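Local coordinates for protein kallistatin (Homo sapiens, PDB 6F4V) that inhibits tissue kallikrein as a serpin, forming a stable equimolar complex with the protease that cleaves it at its reactive site, at residues A[146-151]-A[330-335]. Numbering follows the deposited sequence.
Sequences GKIVDL and EAAAAT
Lys147 and Glu330 meet obliquely at one end of the contact, aliphatic stem against carboxylate: Lys147 CD lies 3.5 Å from Glu330 OE1. The lysine bends at chi2 (-48°) and again at chi3 (-60°), and Lys147 NZ stops 4.0 Å from Glu330 OE1, beyond salt-bridge range. A water accepts from Lys147 NZ at 2.8 Å and donates to Glu330 OE1, while Glu330 OE2 is hydrogen-bonded to Tyr168 OH. An alanine in place of Lys147 would probably leave Glu330 OE1 without its water-relayed positive partner and uncover the carboxylate's flank.

Farther along, the loop presents apolar side chains to the strand's methyls and carbonyl groups. Ile148 lays CD1 over the backbone, 3.7 Å from Ala332 O, and turns CG2 to Ala334 CB at 4.1 Å. In Leu151, a chi1 of 173° carries both methyls toward the strand, CD2 3.7 Å from Ala334 CB and CD1 3.6 Å from Ala334 O.

Strand 328-340 lies between strands 159-172 and 312-324, consistent with the reactive loop inserted into the sheet, as in a cleaved, relaxed serpin. Small alanine methyls admit the larger loop side chains, so cohesion here is mainly van der Waals, with one water-mediated charge pair at the margin.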
ATOM      1  N   GLY A 146      14.175  -7.284  -5.007  1.00 31.46           N
ATOM      2  CA  GLY A 146      14.044  -8.632  -4.513  1.00 31.92           C
ATOM      3  C   GLY A 146      12.935  -8.922  -3.531  1.00 31.60           C
ATOM      4  O   GLY A 146      12.744 -10.075  -3.155  1.00 30.89           O
ATOM      5  N   LYS A 147      12.192  -7.891  -3.107  1.00 31.25           N
ATOM      6  CA  LYS A 147      11.210  -8.047  -2.050  1.00 29.84           C
ATOM      7  C   LYS A 147       9.892  -8.694  -2.462  1.00 28.87           C
ATOM      8  O   LYS A 147       9.318  -9.452  -1.694  1.00 27.83           O
ATOM      9  CB  LYS A 147      10.915  -6.688  -1.403  1.00 30.55           C
ATOM     10  CG  LYS A 147      12.129  -6.019  -0.760  1.00 31.77           C
ATOM     11  CD  LYS A 147      12.942  -6.933   0.148  1.00 33.60           C
ATOM     12  CE  LYS A 147      12.108  -7.459   1.282  1.00 34.59           C
ATOM     13  NZ  LYS A 147      12.901  -8.255   2.249  1.00 35.25           N
ATOM     14  N   ILE A 148       9.383  -8.358  -3.636  1.00 28.37           N
ATOM     15  CA  ILE A 148       8.124  -8.948  -4.114  1.00 28.25           C
ATOM     16  C   ILE A 148       8.403 -10.037  -5.144  1.00 29.44           C
ATOM     17  O   ILE A 148       8.700  -9.755  -6.301  1.00 30.62           O
ATOM     18  CB  ILE A 148       7.147  -7.906  -4.684  1.00 26.43           C
ATOM     19  CG1 ILE A 148       6.938  -6.758  -3.692  1.00 25.95           C
ATOM     20  CG2 ILE A 148       5.845  -8.612  -5.051  1.00 26.49           C
ATOM     21  CD1 ILE A 148       6.447  -7.151  -2.312  1.00 26.00           C
ATOM     22  N   VAL A 149       8.266 -11.271  -4.677  1.00 32.55           N
ATOM     23  CA  VAL A 149       8.538 -12.504  -5.420  1.00 35.96           C
ATOM     24  C   VAL A 149       7.184 -13.195  -5.710  1.00 35.25           C
ATOM     25  O   VAL A 149       6.284 -13.228  -4.856  1.00 37.45           O
ATOM     26  CB  VAL A 149       9.440 -13.445  -4.554  1.00 38.15           C
ATOM     27  CG1 VAL A 149       9.967 -14.637  -5.358  1.00 40.83           C
ATOM     28  CG2 VAL A 149      10.651 -12.677  -4.010  1.00 38.61           C
ATOM     29  N   ASP A 150       7.058 -13.737  -6.907  1.00 36.11           N
ATOM     30  CA  ASP A 150       5.898 -14.507  -7.331  1.00 36.89           C
ATOM     31  C   ASP A 150       4.581 -13.719  -7.202  1.00 34.67           C
ATOM     32  O   ASP A 150       3.578 -14.217  -6.684  1.00 35.12           O
ATOM     33  CB  ASP A 150       5.858 -15.879  -6.615  1.00 39.26           C
ATOM     34  CG  ASP A 150       7.148 -16.722  -6.854  1.00 43.36           C
ATOM     35  OD1 ASP A 150       7.797 -16.610  -7.937  1.00 44.31           O
ATOM     36  OD2 ASP A 150       7.514 -17.502  -5.937  1.00 46.04           O
ATOM     37  N   LEU A 151       4.592 -12.473  -7.666  1.00 32.92           N
ATOM     38  CA  LEU A 151       3.389 -11.648  -7.604  1.00 31.64           C
ATOM     39  C   LEU A 151       2.210 -12.371  -8.263  1.00 32.17           C
ATOM     40  O   LEU A 151       1.141 -12.530  -7.660  1.00 30.66           O
ATOM     41  CB  LEU A 151       3.588 -10.298  -8.280  1.00 29.98           C
ATOM     42  CG  LEU A 151       2.317  -9.440  -8.399  1.00 29.12           C
ATOM     43  CD1 LEU A 151       1.729  -9.136  -7.018  1.00 28.82           C
ATOM     44  CD2 LEU A 151       2.562  -8.181  -9.198  1.00 29.35           C
ATOM     45  N   GLU A 330      12.256  -0.417   5.082  1.00 23.55           N
ATOM     46  CA  GLU A 330      12.114  -0.798   3.704  1.00 23.94           C
ATOM     47  C   GLU A 330      10.716  -1.390   3.525  1.00 23.35           C
ATOM     48  O   GLU A 330      10.290  -2.248   4.298  1.00 24.35           O
ATOM     49  CB  GLU A 330      13.152  -1.830   3.289  1.00 25.69           C
ATOM     50  CG  GLU A 330      13.107  -2.203   1.811  1.00 26.15           C
ATOM     51  CD  GLU A 330      13.997  -3.405   1.505  1.00 29.54           C
ATOM     52  OE1 GLU A 330      13.964  -4.361   2.294  1.00 33.26           O
ATOM     53  OE2 GLU A 330      14.693  -3.392   0.491  1.00 29.71           O
ATOM     54  N   ALA A 331      10.014  -0.886   2.531  1.00 22.76           N
ATOM     55  CA  ALA A 331       8.657  -1.390   2.210  1.00 22.68           C
ATOM     56  C   ALA A 331       8.494  -1.499   0.706  1.00 22.63           C
ATOM     57  O   ALA A 331       8.960  -0.648  -0.046  1.00 23.25           O
ATOM     58  CB  ALA A 331       7.591  -0.503   2.856  1.00 22.57           C
ATOM     59  N   ALA A 332       7.872  -2.589   0.252  1.00 22.60           N
ATOM     60  CA  ALA A 332       7.644  -2.801  -1.127  1.00 23.13           C
ATOM     61  C   ALA A 332       6.270  -3.413  -1.347  1.00 22.72           C
ATOM     62  O   ALA A 332       5.703  -4.042  -0.458  1.00 22.19           O
ATOM     63  CB  ALA A 332       8.733  -3.684  -1.730  1.00 24.04           C
ATOM     64  N   ALA A 333       5.744  -3.195  -2.542  1.00 22.19           N
ATOM     65  CA  ALA A 333       4.470  -3.788  -2.921  1.00 21.50           C
ATOM     66  C   ALA A 333       4.303  -3.791  -4.413  1.00 21.31           C
ATOM     67  O   ALA A 333       4.956  -3.043  -5.146  1.00 21.34           O
ATOM     68  CB  ALA A 333       3.305  -3.067  -2.257  1.00 21.14           C
ATOM     69  N   ALA A 334       3.419  -4.659  -4.875  1.00 21.81           N
ATOM     70  CA  ALA A 334       3.029  -4.664  -6.258  1.00 21.81           C
ATOM     71  C   ALA A 334       1.619  -5.187  -6.433  1.00 22.20           C
ATOM     72  O   ALA A 334       1.118  -5.918  -5.591  1.00 22.05           O
ATOM     73  CB  ALA A 334       4.016  -5.502  -7.050  1.00 22.38           C
ATOM     74  N   THR A 335       1.004  -4.801  -7.547  1.00 22.38           N
ATOM     75  CA  THR A 335      -0.371  -5.177  -7.879  1.00 22.69           C
ATOM     76  C   THR A 335      -0.395  -5.629  -9.315  1.00 23.52           C
ATOM     77  O   THR A 335       0.197  -4.980 -10.172  1.00 24.27           O
ATOM     78  CB  THR A 335      -1.306  -3.944  -7.747  1.00 22.55           C
ATOM     79  OG1 THR A 335      -1.225  -3.428  -6.424  1.00 21.37           O
ATOM     80  CG2 THR A 335      -2.753  -4.292  -8.071  1.00 22.19           C
TER
HETATM   81  O   HOH W   1      14.834  -6.527   3.281  1.00 54.13           O